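Local coordinates for protein SAM dependent methyltransferase (Agrobacterium tumefaciens, PDB 2IGT) that binds S-adenosylmethionine and probably transfers its methyl group to an acceptor substrate, at residues S184-A187 with I188-K192; A212-F215 with I216-E220. All coordinates share one frame; numbering follows the deposited sequence.

Contact 1: residues S184-A187 with I188-K192; sequences SKKA and IGWAK. With ACY (acetic acid), chain F; ACY (acetic acid), chain G.
Lys186 and Trp190, one helical turn apart, run side by side with their side chains pointing the same way. The aliphatic part of the lysine does the touching: Lys186 CE lies 3.6 Å from Trp190 CZ2, and CG is equally close to that atom, so the chain follows the six-membered part of the indole. CG anti to the backbone N (chi1 -179°) sets the chain beside the ring, and a chi3 bend (83°) returns CE to it. The carbonyl of Lys186 also belongs to this packing, since its O sits over one face of the indole, 3.4 Å above the plane and offset toward the rim. Ala187 adds a looser apolar touch, its CB 4.3 Å from Trp190 CE3.

The backbone bonds are those of a regular alpha-helix, four i to i+4 links running from Ile188 N to Ser184 O through Ala191 N to Ala187 O. Ser184 stands at the N-cap, where its OG accepts from Ala187 N at 3.0 Å with an N-H...O angle of 165°. These are the first two turns of helix 185-198 in the beta-alpha-beta unit that follows strand 177-181 and leads to strand 205-208, part of a Rossmann-like methyltransferase fold. Ser184 and Ala187 also touch S-adenosylmethionine, while Ile188 and Ala191 pack on His180 and Trp207 of the two flanking strands.

Further hydrogen bonds go to two acetic acid molecules, probably from the crystallisation liquor. One is held at the helix start by Ser184 OG, 2.6 Å from its OXT, and by Lys186 N, 2.9 Å from its O. The other bridges two lysines: Lys192 NZ, at the end of an extended chain, donates to its O at 2.8 Å, whereas the bond from Lys185 NZ to its OXT is weak at 3.4 Å.

Contact 2: residues A212-F215 with I216-E220; sequences AMKF and IQREE. With SAM (S-adenosylmethionine), chain D.
Phe215 and Glu219 make the tight side of this helical turn, which belongs to helix 212-222 of the Rossmann-like methyltransferase domain. Glu219 CG rests over one face of the phenyl ring, 3.7 Å from the ring centroid and 25° off its normal, a CH-pi contact. The carboxylate runs on past the rim at CZ, its plane 15° from that of the phenyl, with Glu219 CD 3.4 Å from Phe215 CZ. A bend at chi2 (-64°) folds the glutamate back to reach this position. Its buried oxygens are satisfied by Tyr226 OH at OE1 and by a salt bridge from Arg222 at OE2, which should fix the rotation of the carboxylate and probably favours its ionised form. Phe215 itself packs against Leu158, Thr179 and Val181 of the sheet, and Ile216 joins it on Leu158.

The other side is looser and more polar. Lys214 and Arg218, both partly exposed, lie side by side, pointing the same way, the arginine extended and the lysine bent at chi3, and Lys214 CD sits 3.6 Å above the centre of the guanidinium plane. The lysine methylenes thus cover one face of the guanidinium, while Lys214 NZ and Arg218 NH2 stay 4.6 Å apart. Separate acids receive the two charges: Glu243 pairs with Lys214 NZ and Glu210 with Arg218 NH1, which should offset the repulsion. Gln217 NE2 hydrogen-bonds to Phe103 O of the second subunit.

Backbone i to i+4 bonds link the turns, among them Glu219 N to Phe215 O. At its first residue the helix meets the cofactor: Ala212 CB lies 3.7 Å from the adenine C2, and Ala212 N donates to N1 of S-adenosylmethionine at 2.9 Å.

Overall arrangement
Contacts 1 and 2 are consecutive along the chain, on the helices that precede and follow strand 205-208. Their centres are about 19 Å apart and their nearest atoms about 8 Å apart, so they do not touch. S-adenosylmethionine connects them: the start of helix 185-198 contributes Ser184 and Ala187 to the pocket, and the start of helix 212-222 contributes Ala212 at the adenine. Asp182, two residues before contact 1, and Asp211, immediately before contact 2, both hydrogen-bond to the cofactor. Asp182 also accepts from Ser184 N and Asp211 from Lys214 N, which ties each helix start to a ligand-binding acid. Only contact 2 reaches a second subunit.

Contact 1: residues S184-A187 with I188-K192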
# COMPACT_ATOMS: atom_id res chain seq x y z
N SER A 184 -10.07 -4.11 -10.80
CA SER A 184 -8.97 -4.94 -10.30
C SER A 184 -8.39 -5.83 -11.42
O SER A 184 -9.07 -6.72 -11.93
CB SER A 184 -9.41 -5.79 -9.10
OG SER A 184 -8.44 -6.79 -8.82
N LYS A 185 -7.13 -5.61 -11.78
CA LYS A 185 -6.52 -6.45 -12.81
C LYS A 185 -6.44 -7.90 -12.32
O LYS A 185 -6.59 -8.86 -13.09
CB LYS A 185 -5.14 -5.89 -13.20
CG LYS A 185 -4.43 -6.70 -14.27
CD LYS A 185 -3.16 -5.98 -14.72
CE LYS A 185 -2.05 -6.96 -15.10
NZ LYS A 185 -2.40 -7.85 -16.25
N LYS A 186 -6.21 -8.08 -11.02
CA LYS A 186 -6.17 -9.42 -10.43
C LYS A 186 -7.52 -10.14 -10.63
O LYS A 186 -7.56 -11.32 -11.02
CB LYS A 186 -5.84 -9.33 -8.94
CG LYS A 186 -5.75 -10.69 -8.24
CD LYS A 186 -5.01 -10.59 -6.87
CE LYS A 186 -5.91 -10.14 -5.73
NZ LYS A 186 -6.67 -8.85 -5.94
N ALA A 187 -8.61 -9.42 -10.35
CA ALA A 187 -9.95 -9.96 -10.55
C ALA A 187 -10.22 -10.29 -12.02
O ALA A 187 -10.84 -11.33 -12.32
CB ALA A 187 -11.02 -9.01 -10.00
N ILE A 188 -9.79 -9.41 -12.91
CA ILE A 188 -9.97 -9.65 -14.36
C ILE A 188 -9.24 -10.95 -14.71
O ILE A 188 -9.76 -11.77 -15.45
CB ILE A 188 -9.44 -8.49 -15.25
CG1 ILE A 188 -10.30 -7.21 -15.10
CG2 ILE A 188 -9.32 -8.91 -16.72
CD1 ILE A 188 -11.70 -7.32 -15.63
N GLY A 189 -8.03 -11.12 -14.17
CA GLY A 189 -7.26 -12.35 -14.41
C GLY A 189 -7.99 -13.60 -13.95
O GLY A 189 -8.00 -14.60 -14.66
N TRP A 190 -8.62 -13.54 -12.79
CA TRP A 190 -9.44 -14.65 -12.28
C TRP A 190 -10.62 -14.96 -13.19
O TRP A 190 -10.92 -16.12 -13.46
CB TRP A 190 -10.02 -14.29 -10.89
CG TRP A 190 -9.01 -14.17 -9.81
CD1 TRP A 190 -7.75 -14.72 -9.77
CD2 TRP A 190 -9.20 -13.51 -8.55
NE1 TRP A 190 -7.14 -14.41 -8.56
CE2 TRP A 190 -8.01 -13.66 -7.80
CE3 TRP A 190 -10.27 -12.78 -7.99
CZ2 TRP A 190 -7.86 -13.12 -6.52
CZ3 TRP A 190 -10.11 -12.24 -6.71
CH2 TRP A 190 -8.91 -12.41 -6.00
N ALA A 191 -11.31 -13.91 -13.65
CA ALA A 191 -12.45 -14.08 -14.53
C ALA A 191 -12.02 -14.75 -15.84
O ALA A 191 -12.71 -15.65 -16.35
CB ALA A 191 -13.13 -12.72 -14.79
N LYS A 192 -10.89 -14.31 -16.39
CA LYS A 192 -10.33 -14.90 -17.61
C LYS A 192 -9.97 -16.37 -17.42
O LYS A 192 -10.22 -17.20 -18.31
CB LYS A 192 -9.09 -14.10 -18.06
CG LYS A 192 -9.41 -12.74 -18.68
CD LYS A 192 -8.13 -12.01 -19.05
CE LYS A 192 -8.41 -10.65 -19.66
NZ LYS A 192 -7.15 -9.93 -19.95
C ACY F . -5.58 -5.27 -8.48
O ACY F . -5.04 -6.02 -9.32
OXT ACY F . -6.40 -5.66 -7.62
CH3 ACY F . -5.27 -3.80 -8.51
C ACY G . -5.42 -9.88 -16.82
O ACY G . -5.86 -10.75 -17.58
OXT ACY G . -5.66 -8.67 -16.97
CH3 ACY G . -4.56 -10.34 -15.67

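Contact 2: residues A212-F215 with I216-E220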
# COMPACT_ATOMS: atom_id res chain seq x y z
N ALA A 212 -15.64 1.65 -12.79
CA ALA A 212 -16.92 1.33 -13.41
C ALA A 212 -17.66 2.59 -13.85
O ALA A 212 -18.21 2.61 -14.95
CB ALA A 212 -17.79 0.49 -12.49
N MSE A 213 -17.70 3.60 -13.00
CA MSE A 213 -18.41 4.83 -13.36
C MSE A 213 -17.72 5.63 -14.48
O MSE A 213 -18.41 6.18 -15.36
CB MSE A 213 -18.70 5.73 -12.13
CG MSE A 213 -19.83 6.78 -12.44
SE MSE A 213 -20.81 7.32 -10.90
CE MSE A 213 -19.33 8.08 -9.89
N LYS A 214 -16.38 5.69 -14.46
CA LYS A 214 -15.63 6.33 -15.54
C LYS A 214 -15.93 5.61 -16.87
O LYS A 214 -16.19 6.27 -17.89
CB LYS A 214 -14.13 6.28 -15.26
CG LYS A 214 -13.26 6.91 -16.36
CD LYS A 214 -11.80 7.12 -15.87
CE LYS A 214 -11.64 8.39 -15.01
NZ LYS A 214 -10.35 8.42 -14.21
N PHE A 215 -15.93 4.28 -16.84
CA PHE A 215 -16.21 3.53 -18.05
C PHE A 215 -17.61 3.88 -18.59
O PHE A 215 -17.77 4.15 -19.79
CB PHE A 215 -16.12 2.02 -17.85
CG PHE A 215 -16.46 1.25 -19.11
CD1 PHE A 215 -15.59 1.28 -20.21
CD2 PHE A 215 -17.66 0.56 -19.23
CE1 PHE A 215 -15.90 0.59 -21.39
CE2 PHE A 215 -17.98 -0.13 -20.41
CZ PHE A 215 -17.10 -0.11 -21.49
N ILE A 216 -18.62 3.84 -17.72
CA ILE A 216 -19.99 4.07 -18.24
C ILE A 216 -20.23 5.51 -18.67
O ILE A 216 -20.99 5.75 -19.62
CB ILE A 216 -21.13 3.56 -17.31
CG1 ILE A 216 -21.10 4.27 -15.94
CG2 ILE A 216 -21.11 2.01 -17.20
CD1 ILE A 216 -22.35 4.02 -15.11
N GLN A 217 -19.56 6.48 -18.03
CA GLN A 217 -19.66 7.87 -18.51
C GLN A 217 -19.02 8.03 -19.88
O GLN A 217 -19.55 8.75 -20.75
CB GLN A 217 -19.08 8.91 -17.52
CG GLN A 217 -19.79 10.26 -17.73
CD GLN A 217 -19.24 11.43 -16.92
OE1 GLN A 217 -18.34 11.28 -16.09
NE2 GLN A 217 -19.81 12.60 -17.17
N ARG A 218 -17.89 7.35 -20.09
CA ARG A 218 -17.26 7.30 -21.41
C ARG A 218 -18.13 6.59 -22.45
O ARG A 218 -18.18 7.04 -23.61
CB ARG A 218 -15.84 6.72 -21.32
CG ARG A 218 -14.90 7.74 -20.60
CD ARG A 218 -13.46 7.25 -20.37
NE ARG A 218 -12.70 8.30 -19.66
CZ ARG A 218 -11.42 8.23 -19.32
NH1 ARG A 218 -10.70 7.15 -19.65
NH2 ARG A 218 -10.83 9.25 -18.68
N GLU A 219 -18.79 5.50 -22.05
CA GLU A 219 -19.80 4.84 -22.92
C GLU A 219 -20.93 5.80 -23.29
O GLU A 219 -21.36 5.87 -24.45
CB GLU A 219 -20.40 3.60 -22.22
CG GLU A 219 -19.41 2.45 -22.11
CD GLU A 219 -19.00 1.92 -23.48
OE1 GLU A 219 -19.66 0.97 -23.94
OE2 GLU A 219 -18.03 2.44 -24.06
N GLU A 220 -21.41 6.56 -22.31
CA GLU A 220 -22.46 7.54 -22.57
C GLU A 220 -21.98 8.57 -23.59
O GLU A 220 -22.72 8.91 -24.52
CB GLU A 220 -22.94 8.22 -21.28
CG GLU A 220 -24.09 9.19 -21.57
CD GLU A 220 -24.54 10.02 -20.37
OE1 GLU A 220 -23.85 10.00 -19.32
OE2 GLU A 220 -25.57 10.73 -20.51
N SAM D . -20.28 -6.60 -4.59
CA SAM D . -19.75 -7.62 -3.65
C SAM D . -19.50 -6.97 -2.27
O SAM D . -19.63 -5.74 -2.08
OXT SAM D . -19.19 -7.67 -1.31
CB SAM D . -18.48 -8.29 -4.21
CG SAM D . -17.15 -7.52 -4.08
SD SAM D . -17.10 -5.97 -5.05
CE SAM D . -18.77 -5.36 -5.12
C5' SAM D . -17.12 -6.66 -6.73
C4' SAM D . -15.98 -6.16 -7.59
O4' SAM D . -15.99 -4.74 -7.61
C3' SAM D . -14.57 -6.51 -7.10
O3' SAM D . -14.02 -7.51 -7.95
C2' SAM D . -13.75 -5.21 -7.14
O2' SAM D . -12.49 -5.34 -7.76
C1' SAM D . -14.69 -4.33 -7.98
N9 SAM D . -14.57 -2.88 -7.78
C8 SAM D . -14.42 -2.18 -6.60
N7 SAM D . -14.40 -0.86 -6.89
C5 SAM D . -14.54 -0.70 -8.23
C6 SAM D . -14.55 0.43 -9.06
N6 SAM D . -14.45 1.65 -8.56
N1 SAM D . -14.74 0.26 -10.43
C2 SAM D . -14.83 -1.01 -10.96
N3 SAM D . -14.79 -2.14 -10.15
C4 SAM D . -14.63 -1.97 -8.80